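PDB 3DUW: O-methyltransferase, putative from Bacillus cereus, which transfers methyl groups from S-adenosyl-L-methionine to oxygen atoms of its acceptor substrates, leaving S-adenosyl-L-homocysteine as the by-product. Local coordinates for the interface of chains A and B. Numbering follows the deposited sequence. Chains: chain A/B, O-methyltransferase, putative.

Contact 1: the interface of chains A and B. Residues chain A 191, 194, 202-204, 217; chain B 14, 18.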
# COMPACT_ATOMS: atom_id res chain seq x y z
N TYR A 191 -14.32 -5.90 -8.94
CA TYR A 191 -13.55 -4.98 -9.79
C TYR A 191 -14.51 -4.20 -10.68
O TYR A 191 -14.43 -2.97 -10.81
CB TYR A 191 -12.57 -5.75 -10.68
CG TYR A 191 -11.25 -6.15 -10.05
CD1 TYR A 191 -10.14 -5.31 -10.10
CD2 TYR A 191 -11.10 -7.40 -9.46
CE1 TYR A 191 -8.91 -5.71 -9.58
CE2 TYR A 191 -9.88 -7.81 -8.94
CZ TYR A 191 -8.78 -6.96 -9.01
OH TYR A 191 -7.55 -7.37 -8.52
N ILE A 194 -16.58 -1.52 -8.84
CA ILE A 194 -15.76 -0.38 -8.49
C ILE A 194 -15.67 0.53 -9.71
O ILE A 194 -15.80 1.75 -9.61
CB ILE A 194 -14.35 -0.82 -8.06
CG1 ILE A 194 -14.42 -1.56 -6.73
CG2 ILE A 194 -13.42 0.39 -7.97
CD1 ILE A 194 -13.12 -2.23 -6.32
N ALA A 202 -9.80 3.41 -7.52
CA ALA A 202 -8.99 2.35 -6.95
C ALA A 202 -7.86 1.85 -7.82
O ALA A 202 -7.78 2.14 -9.02
CB ALA A 202 -9.89 1.17 -6.58
N THR A 203 -6.99 1.08 -7.18
CA THR A 203 -5.89 0.41 -7.86
C THR A 203 -5.78 -0.94 -7.17
O THR A 203 -6.45 -1.20 -6.17
CB THR A 203 -4.54 1.16 -7.74
OG1 THR A 203 -3.60 0.53 -8.62
CG2 THR A 203 -4.00 1.10 -6.30
N ALA A 204 -4.95 -1.81 -7.73
CA ALA A 204 -4.72 -3.11 -7.13
C ALA A 204 -3.27 -3.48 -7.35
O ALA A 204 -2.72 -3.27 -8.44
CB ALA A 204 -5.63 -4.18 -7.75
N ILE A 217 -6.82 -4.73 -3.34
CA ILE A 217 -7.36 -3.53 -3.93
C ILE A 217 -7.35 -2.45 -2.85
O ILE A 217 -7.63 -2.73 -1.68
CB ILE A 217 -8.82 -3.74 -4.41
CG1 ILE A 217 -8.83 -4.34 -5.82
CG2 ILE A 217 -9.60 -2.42 -4.37
CD1 ILE A 217 -10.18 -4.87 -6.26
N VAL B 14 -6.14 -5.32 -14.35
CA VAL B 14 -6.34 -4.33 -13.30
C VAL B 14 -6.43 -2.91 -13.86
O VAL B 14 -7.33 -2.15 -13.51
CB VAL B 14 -5.21 -4.40 -12.26
CG1 VAL B 14 -5.37 -3.29 -11.23
CG2 VAL B 14 -5.22 -5.76 -11.58
N LEU B 18 -9.75 -0.72 -13.59
CA LEU B 18 -9.67 0.32 -12.56
C LEU B 18 -9.04 1.65 -12.94
O LEU B 18 -9.20 2.63 -12.22
CB LEU B 18 -8.93 -0.22 -11.33
CG LEU B 18 -9.47 -1.51 -10.69
CD1 LEU B 18 -8.65 -1.82 -9.44
CD2 LEU B 18 -10.94 -1.35 -10.33
O HOH W 1 -10.92 2.76 -10.00

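Contact 2: the interface of chains A and B. Residues chain A 13-14, 17-18; chain B 174, 191, 194, 204.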
# COMPACT_ATOMS: atom_id res chain seq x y z
N TYR A 13 12.81 -12.27 5.93
CA TYR A 13 13.81 -11.22 6.07
C TYR A 13 13.13 -9.90 6.45
O TYR A 13 13.52 -9.23 7.41
CB TYR A 13 14.58 -11.05 4.76
CG TYR A 13 15.49 -9.84 4.76
CD1 TYR A 13 16.72 -9.86 5.41
CD2 TYR A 13 15.10 -8.65 4.13
CE1 TYR A 13 17.54 -8.74 5.44
CE2 TYR A 13 15.92 -7.52 4.15
CZ TYR A 13 17.14 -7.57 4.82
OH TYR A 13 17.95 -6.46 4.85
N VAL A 14 12.12 -9.53 5.67
CA VAL A 14 11.39 -8.28 5.91
C VAL A 14 10.83 -8.23 7.33
O VAL A 14 10.98 -7.23 8.03
CB VAL A 14 10.24 -8.11 4.90
CG1 VAL A 14 9.40 -6.89 5.26
CG2 VAL A 14 10.81 -7.95 3.50
N VAL A 17 13.64 -7.99 10.14
CA VAL A 17 14.24 -6.67 10.29
C VAL A 17 13.28 -5.54 10.64
O VAL A 17 13.60 -4.70 11.48
CB VAL A 17 15.02 -6.28 9.01
CG1 VAL A 17 16.10 -7.31 8.72
CG2 VAL A 17 14.08 -6.15 7.83
N LEU A 18 12.11 -5.52 10.02
CA LEU A 18 11.15 -4.43 10.23
C LEU A 18 10.06 -4.62 11.27
O LEU A 18 9.41 -3.65 11.66
CB LEU A 18 10.49 -4.05 8.90
CG LEU A 18 11.40 -3.64 7.75
CD1 LEU A 18 10.55 -3.25 6.55
CD2 LEU A 18 12.29 -2.47 8.16
N VAL B 174 17.45 -9.16 -2.47
CA VAL B 174 17.58 -8.49 -1.19
C VAL B 174 18.07 -9.41 -0.07
O VAL B 174 18.70 -8.95 0.88
CB VAL B 174 16.23 -7.82 -0.78
CG1 VAL B 174 15.17 -8.87 -0.55
CG2 VAL B 174 16.43 -6.97 0.46
N TYR B 191 16.96 -1.12 4.93
CA TYR B 191 16.08 -1.85 5.85
C TYR B 191 16.63 -1.75 7.27
O TYR B 191 15.90 -1.48 8.22
CB TYR B 191 16.00 -3.34 5.47
CG TYR B 191 15.05 -3.70 4.35
CD1 TYR B 191 13.73 -4.05 4.61
CD2 TYR B 191 15.49 -3.74 3.03
CE1 TYR B 191 12.87 -4.45 3.58
CE2 TYR B 191 14.64 -4.14 2.00
CZ TYR B 191 13.33 -4.49 2.28
OH TYR B 191 12.50 -4.90 1.25
N ILE B 194 16.29 1.69 8.92
CA ILE B 194 14.91 1.95 9.31
C ILE B 194 14.65 1.27 10.65
O ILE B 194 14.03 1.84 11.54
CB ILE B 194 13.92 1.42 8.25
CG1 ILE B 194 14.01 2.28 6.98
CG2 ILE B 194 12.51 1.43 8.79
CD1 ILE B 194 13.17 1.76 5.83
N ALA B 204 7.20 -3.92 4.35
CA ALA B 204 7.56 -4.01 2.95
C ALA B 204 6.69 -5.09 2.33
O ALA B 204 6.47 -6.14 2.94
CB ALA B 204 9.04 -4.37 2.79

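Contact 3: the interface of chains A and B. Residues chain A 6-7, 10, 208-209; chain B 206, 208, 213.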
# COMPACT_ATOMS: atom_id res chain seq x y z
N THR A 6 11.36 -18.75 -2.22
CA THR A 6 12.01 -17.45 -2.27
C THR A 6 11.11 -16.38 -1.67
O THR A 6 11.56 -15.57 -0.86
CB THR A 6 12.35 -17.06 -3.72
OG1 THR A 6 13.18 -18.08 -4.31
CG2 THR A 6 13.11 -15.74 -3.76
N TRP A 7 9.83 -16.37 -2.04
CA TRP A 7 8.90 -15.38 -1.51
C TRP A 7 8.82 -15.48 0.01
O TRP A 7 8.74 -14.47 0.71
CB TRP A 7 7.50 -15.57 -2.10
CG TRP A 7 7.44 -15.55 -3.59
CD1 TRP A 7 8.30 -14.92 -4.45
CD2 TRP A 7 6.43 -16.15 -4.42
NE1 TRP A 7 7.89 -15.09 -5.75
CE2 TRP A 7 6.74 -15.84 -5.76
CE3 TRP A 7 5.29 -16.91 -4.15
CZ2 TRP A 7 5.95 -16.26 -6.83
CZ3 TRP A 7 4.50 -17.34 -5.22
CH2 TRP A 7 4.84 -17.01 -6.54
N VAL A 10 12.06 -14.12 1.60
CA VAL A 10 12.12 -12.66 1.55
C VAL A 10 11.19 -12.08 2.62
O VAL A 10 11.56 -11.13 3.31
CB VAL A 10 11.73 -12.13 0.15
CG1 VAL A 10 11.63 -10.61 0.18
CG2 VAL A 10 12.77 -12.56 -0.87
N VAL A 208 3.37 -11.10 -3.46
CA VAL A 208 3.84 -12.45 -3.22
C VAL A 208 4.46 -12.43 -1.84
O VAL A 208 4.84 -11.38 -1.33
CB VAL A 208 4.89 -12.94 -4.27
CG1 VAL A 208 4.22 -13.10 -5.62
CG2 VAL A 208 6.07 -11.98 -4.34
N GLY A 209 4.53 -13.60 -1.21
CA GLY A 209 5.09 -13.68 0.12
C GLY A 209 4.77 -15.03 0.71
O GLY A 209 4.48 -15.98 -0.03
N GLN B 206 6.14 -7.42 -1.15
CA GLN B 206 6.76 -7.90 -2.37
C GLN B 206 5.68 -7.82 -3.41
O GLN B 206 4.54 -8.23 -3.17
CB GLN B 206 7.22 -9.35 -2.23
CG GLN B 206 8.24 -9.58 -1.14
CD GLN B 206 8.60 -11.05 -1.05
OE1 GLN B 206 9.19 -11.61 -1.97
NE2 GLN B 206 8.25 -11.68 0.06
N VAL B 208 4.44 -8.21 -7.75
CA VAL B 208 4.70 -8.75 -9.07
C VAL B 208 3.80 -7.99 -10.01
O VAL B 208 2.80 -7.41 -9.59
CB VAL B 208 4.47 -10.27 -9.18
CG1 VAL B 208 5.47 -11.02 -8.31
CG2 VAL B 208 3.05 -10.63 -8.80
N TYR B 213 9.24 -9.13 -10.60
CA TYR B 213 9.18 -9.40 -9.17
C TYR B 213 10.08 -8.43 -8.41
O TYR B 213 11.30 -8.46 -8.53
CB TYR B 213 9.57 -10.86 -8.95
CG TYR B 213 9.92 -11.27 -7.54
CD1 TYR B 213 9.19 -10.82 -6.44
CD2 TYR B 213 10.97 -12.17 -7.31
CE1 TYR B 213 9.50 -11.24 -5.15
CE2 TYR B 213 11.28 -12.59 -6.03
CZ TYR B 213 10.54 -12.13 -4.96
OH TYR B 213 10.86 -12.57 -3.69
O HOH W 2 4.36 -9.15 0.15

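Contact 4: the interface of chains A and B. Residues chain A 169, 172, 174, 206, 213; chain B 7, 10-11, 209.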
# COMPACT_ATOMS: atom_id res chain seq x y z
N VAL A 169 -6.47 -11.39 -6.28
CA VAL A 169 -5.67 -11.82 -7.44
C VAL A 169 -5.73 -13.34 -7.51
O VAL A 169 -5.84 -13.92 -8.59
CB VAL A 169 -4.21 -11.31 -7.33
CG1 VAL A 169 -3.33 -12.01 -8.36
CG2 VAL A 169 -4.19 -9.81 -7.57
N GLY A 172 -3.44 -15.46 -9.72
CA GLY A 172 -3.63 -15.05 -11.10
C GLY A 172 -4.94 -15.48 -11.75
O GLY A 172 -5.21 -15.13 -12.89
N VAL A 174 -7.80 -14.45 -11.22
CA VAL A 174 -8.72 -13.33 -11.37
C VAL A 174 -8.98 -12.96 -12.84
O VAL A 174 -10.02 -12.39 -13.16
CB VAL A 174 -8.20 -12.08 -10.61
CG1 VAL A 174 -6.87 -11.62 -11.19
CG2 VAL A 174 -9.23 -10.96 -10.67
N GLN A 206 -0.45 -6.66 -7.04
CA GLN A 206 -0.31 -8.10 -6.91
C GLN A 206 0.85 -8.27 -5.94
O GLN A 206 1.87 -7.58 -6.05
CB GLN A 206 0.07 -8.73 -8.24
CG GLN A 206 -0.87 -8.41 -9.39
CD GLN A 206 -0.41 -9.07 -10.67
OE1 GLN A 206 -0.27 -10.29 -10.74
NE2 GLN A 206 -0.17 -8.27 -11.70
N TYR A 213 0.98 -16.20 -4.05
CA TYR A 213 0.74 -15.15 -5.03
C TYR A 213 -0.72 -14.71 -4.96
O TYR A 213 -1.63 -15.48 -5.24
CB TYR A 213 1.11 -15.72 -6.41
CG TYR A 213 0.66 -14.95 -7.63
CD1 TYR A 213 0.64 -13.56 -7.65
CD2 TYR A 213 0.29 -15.63 -8.79
CE1 TYR A 213 0.26 -12.86 -8.80
CE2 TYR A 213 -0.09 -14.96 -9.93
CZ TYR A 213 -0.11 -13.58 -9.93
OH TYR A 213 -0.51 -12.93 -11.07
N TRP B 7 1.73 -12.34 -14.67
CA TRP B 7 1.75 -11.10 -13.89
C TRP B 7 1.41 -9.90 -14.76
O TRP B 7 0.71 -8.98 -14.33
CB TRP B 7 3.13 -10.86 -13.28
CG TRP B 7 3.61 -11.97 -12.41
CD1 TRP B 7 2.85 -12.90 -11.76
CD2 TRP B 7 4.97 -12.25 -12.06
NE1 TRP B 7 3.66 -13.74 -11.03
CE2 TRP B 7 4.96 -13.36 -11.19
CE3 TRP B 7 6.20 -11.66 -12.39
CZ2 TRP B 7 6.14 -13.90 -10.65
CZ3 TRP B 7 7.37 -12.19 -11.86
CH2 TRP B 7 7.32 -13.30 -11.00
N VAL B 10 -2.36 -9.95 -15.55
CA VAL B 10 -3.16 -9.52 -14.41
C VAL B 10 -3.09 -8.00 -14.30
O VAL B 10 -4.11 -7.34 -14.08
CB VAL B 10 -2.69 -10.18 -13.09
CG1 VAL B 10 -3.44 -9.58 -11.90
CG2 VAL B 10 -2.94 -11.68 -13.16
N ASP B 11 -1.90 -7.43 -14.46
CA ASP B 11 -1.75 -5.98 -14.40
C ASP B 11 -2.56 -5.31 -15.51
O ASP B 11 -3.13 -4.24 -15.30
CB ASP B 11 -0.28 -5.57 -14.50
CG ASP B 11 0.33 -5.20 -13.16
OD1 ASP B 11 -0.31 -5.46 -12.12
OD2 ASP B 11 1.45 -4.66 -13.15
N GLY B 209 4.15 -7.97 -11.29
CA GLY B 209 3.36 -7.26 -12.26
C GLY B 209 4.15 -7.11 -13.54
O GLY B 209 5.09 -7.87 -13.78

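Contact 1: the interface of chains A and B
The ring of A:Tyr191 meets B:Leu18 through CD1, which lies 3.8 Å from the leucine methyl CD1. The two side chains cross at about a right angle. One face of the same ring is covered from within chain A: CD1 of A:Ile217 sits over the ring centre, 3.6 Å above the plane. B:Val14 reaches the hydroxyl end of the tyrosine more loosely, through CG2.

B:Leu18 is the main plug of this patch. It stands at the C-terminal end of helix 4-18 and inserts between helix 182-196 and strand 200-209 of chain A. Its CG is turned away from its own carbonyl carbon (chi1 -55°), and the branch splits over two neighbours. CD1 packs on A:Tyr191 and on the backbone of A:Thr203. CD2 points to A:Ile194, with CG2 of that residue 3.8 Å from it. The leucine CB rests 3.5 Å from the carbonyl O of A:Ala202.

One helical turn earlier, B:Val14 sends CG1 against CB of A:Ala204, at 3.6 Å. The small side chain of A:Ala204 may let the helix lie close to the strand.

A water joins the two backbones at the margin. It lies 2.8 Å from N of A:Ala202 and 2.8 Å from the carbonyl O of B:Leu18.

Contact 2: the interface of chains A and B
B:Tyr191 forms the apolar centre, with side chains of helix 4-18 of chain A closing round its ring. A:Tyr13 comes down on one face, edge first. Its CE2 stands over the ring centre, 3.9 Å above the plane. The ring planes are 72° apart, and the centroids are 5.3 Å apart. The torsion of A:Tyr13 (chi1 171°) carries its ring away from the backbone N and towards chain B.

A:Leu18 sits at the rim of the B:Tyr191 ring, with CG in the ring plane. A:Val17 divides its methyls: CG2 touches CD1 of B:Tyr191 at 3.9 Å, while CG1 covers a face of A:Tyr13, off towards the rim. A:Val14 fits CG1 against CB of B:Ala204, 3.5 Å away. B:Val174 adds a methyl beside A:Tyr13, its CG2 lying 3.8 Å from CE2.

Further out are the polar atoms. The phenol OH of A:Tyr13 lies 3.7 Å from CB of B:Tyr191, a packing contact. The carbonyl O of B:Tyr191 has CD2 of A:Leu18 beside it at 3.7 Å.

The patch fastens the N-terminal helix of one subunit to helix 182-196 and strand 200-208 of the other, and so may stabilise the dimer of the deposited assembly.

Contact 3: the interface of chains A and B
A:Val208 and B:Gln206 form an antiparallel beta bridge, with N of A:Val208 donating to the carbonyl O of B:Gln206 at 3.1 Å, and a water links the carbonyl O of A:Val208 to N of B:Gln206.

The side chain of B:Gln206 runs extended beyond CG (chi2 178°) and carries its amide to helix 4-18 of chain A. There NE2 donates to the backbone O of A:Trp7 at 2.9 Å. The bond is nearly straight, 170° at the hydrogen. It lies in the amide plane and uses a lone pair in the carbonyl plane. The other end of the amide is held within chain B: the phenol OH of B:Tyr213 donates to OE1 at 2.6 Å, nearly along the C=O axis. Bonds at both ends fix which way the amide is flipped. A:Val10 lies against this amide, its CG1 3.3 Å from CD of B:Gln206.

B:Tyr213 also receives the indole of A:Trp7 edge to face. CD1 of A:Trp7 is 3.6 Å from CZ of B:Tyr213. The phenol OH lies in the indole plane, at its edge. One indole face is backed by CB of A:Val208, in the same chain. CG2 of that valine touches CE1 of B:Tyr213 at 3.6 Å.

The two copies of Val208 meet through CG1, at 3.6 Å. The site therefore sits where the two strands that begin at residue 200 pair across the two-fold axis, with helix 4-18 of chain A alongside.

Contact 4: the interface of chains A and B
A:Gln206 and B:Asp11 meet in a strand-to-helix interface between two copies of a class I S-adenosylmethionine-dependent O-methyltransferase, and their bond ties the N-terminal helix of chain B to chain A. The deposited assembly is a two-fold dimer, and this patch may contribute to its stability.

The amide of A:Gln206 uses both N-H groups of NE2 across the interface. One goes to the carboxylate OD1 of B:Asp11, at 2.8 Å. It arrives from above the carboxylate plane, 66° out of it, while the acceptor stays in the amide plane. The second goes to the backbone O of B:Trp7 at 2.9 Å and falls on a lone pair. OE1 takes a bond from the phenol OH of A:Tyr213, at 2.7 Å. With both ends engaged, the amide cannot easily rotate. The nearby carboxylate may also polarise it.

A:Gln206 gets there because CG points away from its own carbonyl carbon (chi1 -55°) and the chain then extends. B:Val10 lies across the amide, with CG1 3.3 Å from CD. Its CG2 comes 3.4 Å from the phenol OH of A:Tyr213. Behind this valine, A:Gly172 and A:Val174 of the 3-10 helix 170-175 make looser contacts, with CG1 of A:Val174 4.1 Å from CG1 of B:Val10. The indole of B:Trp7 turns CD1 towards A:Tyr213, 3.4 Å from the phenol OH, and its five-membered ring meets the phenol ring edge to face.

The four contacts form a row along one interface. By the centres of their C-alpha atoms, contact 1 lies about 12 Å from contact 4, contact 4 about 12 Å from contact 3, and contact 3 about 13 Å from contact 2. The ends of the row, contacts 1 and 2, are about 27 Å apart. All use helix 4-18 and the strand that starts at residue 200. Contact 2 largely repeats contact 1 with the chains exchanged, and contacts 3 and 4 share Trp7, Val10, Gln206 and Tyr213 in the same way. The two helices thus clasp opposite subunits, consistent with a stable dimer.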